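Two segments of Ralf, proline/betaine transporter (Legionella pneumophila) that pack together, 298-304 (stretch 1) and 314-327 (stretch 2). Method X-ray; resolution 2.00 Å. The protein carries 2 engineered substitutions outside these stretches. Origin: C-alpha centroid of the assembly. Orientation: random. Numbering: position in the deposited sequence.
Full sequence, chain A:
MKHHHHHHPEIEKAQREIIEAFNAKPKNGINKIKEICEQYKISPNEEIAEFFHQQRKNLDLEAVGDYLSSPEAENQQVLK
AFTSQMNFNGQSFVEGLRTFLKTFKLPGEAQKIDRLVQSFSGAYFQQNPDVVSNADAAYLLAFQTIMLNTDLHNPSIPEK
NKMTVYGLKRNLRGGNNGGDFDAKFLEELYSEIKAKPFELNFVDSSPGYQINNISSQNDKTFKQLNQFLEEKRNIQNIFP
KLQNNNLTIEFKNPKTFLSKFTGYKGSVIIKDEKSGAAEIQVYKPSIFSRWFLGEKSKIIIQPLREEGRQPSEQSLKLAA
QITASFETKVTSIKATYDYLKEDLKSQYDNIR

Stretch 1, residues 298-304: KIIIQPL
Stretch 2 314-327: QSLKLAAQITASFE

Residues 298-303 form the end of an extended β-strand, and a helix that is already under way at 314 and runs through T323 packs across one of its faces. The two elements run nearly antiparallel, with 159° between their N-to-C directions and axes 6.8 Å apart at closest approach. The register is set where P303 CA lies 4.9 Å from S315 CA; from there the strand, read backwards, follows the helix toward its C-terminal end. No hydrogen bond crosses the interface, which buries 394 Å² and rests on apolar contact.

Strand alternation decides which side chains take part. The CA-to-CB bonds of I299, I301 and P303 point toward the helix, whereas those of I300 and Q302 point away. Backbone torsions are typical of a β-strand, from -128/140 at I299 through -111/127 at I301 to -67/135 at P303, where the ring restricts phi.

P303, with a C-gamma endo pucker, meets the N-terminal part of stretch 2, at S315, L316 and A319. P303 CB is 3.7 Å from S315 C, P303 CG 4.4 Å from L316 CD1 and P303 CD 3.8 Å from A319 CB. A319 has only a methyl to offer, and the strand backbone comes close to it: P303 N lies 3.5 Å from A319 CB. L316 (t, chi2 63°) points its CA-to-CB bond away, yet its CD1 still comes within reach of P303 CG.

I301 is the centre of the contact and loses the largest area, 89 Å². With chi1 at -51° (m), I301 CG2 approaches A319 CB at 4.1 Å, I322 CG2 at 4.0 Å and A319 O at 3.5 Å. Its chi2 of 106° lies between wells. I322 adopts m with chi2 163°, and its CA-to-CB bond points toward the strand. T323, also m at -49°, directs OG1 back along the helix, where T323 OG1 donates to A319 O at 2.7 Å, the same carbonyl that accepts T323 N at 3.0 Å. This bond satisfies the hydroxyl's donor within the helix, so T323 OG1 can sit against the apolar I301, 3.4 Å from I301 CB.

Beyond the regular helix, the CA-to-CB bond of F326 (phi/psi -75/141; chi1 -73°, chi2 -87°) points toward the strand, and one face of its ring receives I299 CD1. I299, with chi1 61° (p) and chi2 158° (t), places CD1 3.5 Å from the centroid of the F326 ring and 7° off its normal, a well-centred CH-pi contact; I299 CD1 is 3.6 Å from F326 CE2. Within stretch 2, i-to-i+4 hydrogen bonds such as A319 N to S315 O, 2.8 Å, keep the helix regular, while F326 N bonds to T323 O at 3.3 Å.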

# COMPACT_ATOMS: atom_id res chain seq x y z
N LYS A 298 -6.03 -12.26 4.90
CA LYS A 298 -4.63 -12.40 4.53
C LYS A 298 -3.73 -11.80 5.62
O LYS A 298 -4.14 -10.91 6.39
CB LYS A 298 -4.34 -11.80 3.12
CG LYS A 298 -3.97 -10.31 3.12
CD LYS A 298 -3.59 -9.76 1.75
CE LYS A 298 -3.69 -8.23 1.81
NZ LYS A 298 -3.32 -7.62 0.51
N ILE A 299 -2.50 -12.32 5.68
CA ILE A 299 -1.45 -11.82 6.56
C ILE A 299 -0.19 -11.57 5.75
O ILE A 299 0.12 -12.33 4.82
CB ILE A 299 -1.20 -12.65 7.85
CG1 ILE A 299 -0.78 -14.10 7.55
CG2 ILE A 299 -2.39 -12.57 8.84
CD1 ILE A 299 -0.00 -14.78 8.72
N ILE A 300 0.51 -10.47 6.07
CA ILE A 300 1.77 -10.10 5.44
C ILE A 300 2.83 -9.98 6.54
O ILE A 300 2.69 -9.16 7.47
CB ILE A 300 1.66 -8.82 4.55
CG1 ILE A 300 0.64 -9.03 3.37
CG2 ILE A 300 3.05 -8.39 4.02
CD1 ILE A 300 0.17 -7.72 2.66
N ILE A 301 3.92 -10.78 6.42
CA ILE A 301 5.02 -10.78 7.39
C ILE A 301 6.29 -10.21 6.79
O ILE A 301 6.75 -10.66 5.75
CB ILE A 301 5.24 -12.18 8.05
CG1 ILE A 301 3.92 -12.77 8.60
CG2 ILE A 301 6.34 -12.15 9.15
CD1 ILE A 301 3.41 -13.85 7.78
N GLN A 302 6.88 -9.22 7.47
CA GLN A 302 8.10 -8.59 6.96
C GLN A 302 9.11 -8.34 8.04
O GLN A 302 8.71 -7.93 9.13
CB GLN A 302 7.78 -7.23 6.29
CG GLN A 302 6.85 -7.31 5.06
CD GLN A 302 6.36 -5.95 4.61
OE1 GLN A 302 6.62 -4.92 5.24
NE2 GLN A 302 5.66 -5.90 3.47
N PRO A 303 10.44 -8.46 7.73
CA PRO A 303 11.46 -8.02 8.69
C PRO A 303 11.35 -6.49 8.80
O PRO A 303 11.17 -5.81 7.79
CB PRO A 303 12.79 -8.43 8.03
CG PRO A 303 12.49 -8.59 6.60
CD PRO A 303 11.04 -8.90 6.45
N LEU A 304 11.39 -5.96 10.01
CA LEU A 304 11.20 -4.53 10.21
C LEU A 304 12.43 -3.64 9.96
O LEU A 304 13.50 -3.83 10.57
CB LEU A 304 10.59 -4.28 11.60
CG LEU A 304 9.78 -3.01 11.83
CD1 LEU A 304 8.54 -2.94 10.91
CD2 LEU A 304 9.35 -2.91 13.27
N GLN A 314 19.07 -10.94 11.66
CA GLN A 314 18.27 -11.42 12.79
C GLN A 314 16.76 -11.18 12.56
O GLN A 314 15.94 -12.06 12.83
CB GLN A 314 18.74 -10.78 14.12
CG GLN A 314 18.08 -11.42 15.36
CD GLN A 314 18.14 -12.95 15.39
OE1 GLN A 314 19.20 -13.56 15.18
NE2 GLN A 314 17.00 -13.59 15.64
N SER A 315 16.42 -9.99 12.06
CA SER A 315 15.04 -9.58 11.73
C SER A 315 14.46 -10.46 10.59
O SER A 315 13.32 -10.91 10.69
CB SER A 315 15.02 -8.11 11.33
OG SER A 315 15.25 -7.32 12.48
N LEU A 316 15.28 -10.72 9.54
CA LEU A 316 14.92 -11.58 8.43
C LEU A 316 14.62 -12.99 8.95
O LEU A 316 13.60 -13.58 8.58
CB LEU A 316 16.06 -11.59 7.38
CG LEU A 316 15.91 -12.57 6.19
CD1 LEU A 316 14.69 -12.24 5.32
CD2 LEU A 316 17.15 -12.61 5.35
N LYS A 317 15.47 -13.51 9.87
CA LYS A 317 15.27 -14.82 10.49
C LYS A 317 13.95 -14.82 11.29
O LYS A 317 13.13 -15.72 11.11
CB LYS A 317 16.45 -15.14 11.41
CG LYS A 317 16.47 -16.58 11.90
CD LYS A 317 17.45 -16.77 13.03
CE LYS A 317 17.34 -18.14 13.64
NZ LYS A 317 18.53 -18.48 14.47
N LEU A 318 13.74 -13.79 12.13
CA LEU A 318 12.52 -13.65 12.93
C LEU A 318 11.27 -13.62 12.04
O LEU A 318 10.31 -14.34 12.35
CB LEU A 318 12.59 -12.43 13.87
CG LEU A 318 11.37 -12.16 14.80
CD1 LEU A 318 11.14 -13.32 15.79
CD2 LEU A 318 11.54 -10.87 15.53
N ALA A 319 11.31 -12.86 10.90
CA ALA A 319 10.16 -12.82 9.98
C ALA A 319 9.89 -14.23 9.40
O ALA A 319 8.74 -14.66 9.41
CB ALA A 319 10.38 -11.80 8.87
N ALA A 320 10.95 -14.99 9.03
CA ALA A 320 10.79 -16.37 8.53
C ALA A 320 10.27 -17.33 9.62
O ALA A 320 9.46 -18.20 9.30
CB ALA A 320 12.08 -16.90 7.93
N GLN A 321 10.73 -17.17 10.90
CA GLN A 321 10.29 -18.01 12.05
C GLN A 321 8.80 -17.81 12.33
O GLN A 321 8.07 -18.78 12.56
CB GLN A 321 11.10 -17.71 13.33
CG GLN A 321 12.54 -18.18 13.25
CD GLN A 321 13.40 -17.73 14.41
OE1 GLN A 321 13.53 -16.55 14.70
NE2 GLN A 321 14.04 -18.68 15.06
N ILE A 322 8.37 -16.54 12.33
CA ILE A 322 6.97 -16.15 12.55
C ILE A 322 6.13 -16.75 11.44
O ILE A 322 5.10 -17.38 11.73
CB ILE A 322 6.84 -14.60 12.60
CG1 ILE A 322 7.48 -14.04 13.90
CG2 ILE A 322 5.34 -14.16 12.44
CD1 ILE A 322 7.79 -12.51 13.88
N THR A 323 6.58 -16.58 10.17
CA THR A 323 5.85 -17.10 9.01
C THR A 323 5.70 -18.62 9.06
O THR A 323 4.60 -19.12 8.85
CB THR A 323 6.47 -16.64 7.68
OG1 THR A 323 6.69 -15.23 7.72
CG2 THR A 323 5.57 -16.94 6.53
N ALA A 324 6.79 -19.33 9.38
CA ALA A 324 6.79 -20.80 9.45
C ALA A 324 5.97 -21.33 10.64
O ALA A 324 5.60 -22.50 10.64
CB ALA A 324 8.21 -21.33 9.49
N SER A 325 5.65 -20.46 11.61
CA SER A 325 4.84 -20.77 12.79
C SER A 325 3.36 -20.90 12.46
O SER A 325 2.63 -21.56 13.20
CB SER A 325 5.05 -19.72 13.88
OG SER A 325 6.33 -19.84 14.48
N PHE A 326 2.90 -20.27 11.38
CA PHE A 326 1.52 -20.41 10.97
C PHE A 326 1.39 -21.79 10.33
O PHE A 326 2.33 -22.24 9.68
CB PHE A 326 1.07 -19.26 10.03
CG PHE A 326 0.89 -17.94 10.76
CD1 PHE A 326 -0.32 -17.62 11.37
CD2 PHE A 326 1.96 -17.05 10.90
CE1 PHE A 326 -0.47 -16.42 12.07
CE2 PHE A 326 1.81 -15.85 11.62
CZ PHE A 326 0.59 -15.54 12.19
N GLU A 327 0.28 -22.49 10.58
CA GLU A 327 0.06 -23.83 10.02
C GLU A 327 0.00 -23.81 8.50
O GLU A 327 0.52 -24.72 7.85
CB GLU A 327 -1.22 -24.44 10.57
CG GLU A 327 -1.10 -24.96 11.99
CD GLU A 327 -2.33 -25.67 12.51
OE1 GLU A 327 -3.43 -25.44 11.95
OE2 GLU A 327 -2.20 -26.45 13.48